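Local coordinates for protein CD8 alpha antigen (Sus scrofa, PDB 5EDX) that probably serves as a T-cell co-receptor, its immunoglobulin V-type domains pairing as a homodimer that engages MHC class I molecules, at residues N57-A60 and E61-T65. Numbering follows the deposited sequence.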
loop_
_atom_site.group_PDB
_atom_site.type_symbol
_atom_site.label_atom_id
_atom_site.label_comp_id
_atom_site.label_asym_id
_atom_site.label_seq_id
_atom_site.Cartn_x
_atom_site.Cartn_y
_atom_site.Cartn_z
ATOM N N ASN A 57 -6.250 -18.095 5.297
ATOM C CA ASN A 57 -5.915 -17.511 4.008
ATOM C C ASN A 57 -7.166 -16.898 3.415
ATOM O O ASN A 57 -8.233 -17.507 3.444
ATOM C CB ASN A 57 -5.377 -18.563 3.045
ATOM C CG ASN A 57 -4.003 -19.045 3.418
ATOM O OD1 ASN A 57 -3.473 -19.966 2.802
ATOM N ND2 ASN A 57 -3.412 -18.427 4.433
ATOM N N LYS A 58 -7.039 -15.695 2.871
ATOM C CA LYS A 58 -8.188 -15.008 2.314
ATOM C C LYS A 58 -7.798 -14.331 1.019
ATOM O O LYS A 58 -6.941 -13.457 1.011
ATOM C CB LYS A 58 -8.709 -13.972 3.305
ATOM C CG LYS A 58 -9.985 -13.289 2.851
ATOM C CD LYS A 58 -10.611 -12.514 3.984
ATOM C CE LYS A 58 -11.999 -12.014 3.617
ATOM N NZ LYS A 58 -12.647 -11.364 4.793
ATOM N N THR A 59 -8.407 -14.752 -0.082
ATOM C CA THR A 59 -8.126 -14.126 -1.368
ATOM C C THR A 59 -9.108 -12.991 -1.629
ATOM O O THR A 59 -10.230 -12.990 -1.123
ATOM C CB THR A 59 -8.174 -15.142 -2.536
ATOM O OG1 THR A 59 -9.467 -15.755 -2.593
ATOM C CG2 THR A 59 -7.113 -16.225 -2.344
ATOM N N ALA A 60 -8.677 -12.014 -2.418
ATOM C CA ALA A 60 -9.550 -10.908 -2.783
ATOM C C ALA A 60 -10.761 -11.418 -3.549
ATOM O O ALA A 60 -10.663 -12.377 -4.321
ATOM C CB ALA A 60 -8.790 -9.892 -3.628
ATOM N N GLU A 61 -11.904 -10.777 -3.343
ATOM C CA GLU A 61 -13.069 -11.076 -4.159
ATOM C C GLU A 61 -12.740 -10.752 -5.609
ATOM O O GLU A 61 -12.263 -9.661 -5.920
ATOM C CB GLU A 61 -14.282 -10.268 -3.697
ATOM C CG GLU A 61 -15.081 -10.944 -2.594
ATOM C CD GLU A 61 -16.216 -10.077 -2.085
ATOM O OE1 GLU A 61 -16.852 -9.379 -2.906
ATOM O OE2 GLU A 61 -16.470 -10.096 -0.861
ATOM N N GLY A 62 -12.979 -11.706 -6.498
ATOM C CA GLY A 62 -12.725 -11.469 -7.906
ATOM C C GLY A 62 -11.332 -11.848 -8.373
ATOM O O GLY A 62 -11.031 -11.751 -9.560
ATOM N N LEU A 63 -10.468 -12.272 -7.455
ATOM C CA LEU A 63 -9.163 -12.778 -7.869
ATOM C C LEU A 63 -9.327 -14.141 -8.527
ATOM O O LEU A 63 -9.908 -15.058 -7.942
ATOM C CB LEU A 63 -8.205 -12.897 -6.679
ATOM C CG LEU A 63 -6.781 -13.313 -7.056
ATOM C CD1 LEU A 63 -6.068 -12.176 -7.770
ATOM C CD2 LEU A 63 -5.997 -13.747 -5.826
ATOM N N ASP A 64 -8.798 -14.285 -9.740
ATOM C CA ASP A 64 -8.843 -15.574 -10.423
ATOM C C ASP A 64 -7.665 -16.432 -9.976
ATOM O O ASP A 64 -6.543 -16.246 -10.453
ATOM C CB ASP A 64 -8.815 -15.365 -11.941
ATOM C CG ASP A 64 -9.116 -16.638 -12.717
ATOM O OD1 ASP A 64 -9.000 -17.737 -12.139
ATOM O OD2 ASP A 64 -9.455 -16.540 -13.915
ATOM N N THR A 65 -7.916 -17.375 -9.067
ATOM C CA THR A 65 -6.835 -18.141 -8.457
ATOM C C THR A 65 -6.267 -19.233 -9.359
ATOM O O THR A 65 -5.330 -19.933 -8.984
ATOM C CB THR A 65 -7.232 -18.727 -7.078
ATOM O OG1 THR A 65 -8.404 -19.535 -7.212
ATOM C CG2 THR A 65 -7.514 -17.602 -6.090
#
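Ala60 and Leu63 close a type II beta turn in which Leu63 N donates a hydrogen bond to Ala60 O, 3.1 Å long and nearly straight at 164°, the donor standing well above the carbonyl plane. Glu61 and Gly62 take the two corners. With phi at 91°, the third position of the turn would press a side chain against the carbonyl oxygen of Glu61, and glycine avoids this. Glu61, at the first corner, points its CB away from 57-60; the extended chain puts the carboxylate at the exposed surface, near Lys58 but not in contact with it, as suits a charged residue. At the base of the turn the two apolar residues meet alongside each other, Ala60 CB lying 4.3 Å from Leu63 CB. The Leu63 chain, with CG anti to the backbone N (chi1 -175°), carries CD2 back to 4.2 Å from Thr59 CB. Beyond it the chain doubles back far enough for two threonine methyls to touch, Thr59 CG2 and Thr65 CG2 being 4.0 Å apart, with the side chains crossing at about a right angle. Threonine suits both exposed places: CG2, beside the backbone N, gives an otherwise polar residue an apolar touch. Asp64 turns the other way, to a salt bridge with Arg66. The turn follows the short edge strand 58-59, where Lys58 bonds through its backbone to Tyr51; Ala60, just past its end, bonds likewise to Leu49, both of strand 47-52. Ala60 packs on Phe48 and Leu63 on Leu49 and Met50 of that strand. Lys58 NZ hydrogen-bonds to Asn99 O of the second subunit. The loop then leads on to strand 68-73 of the other sheet of the V-set sandwich.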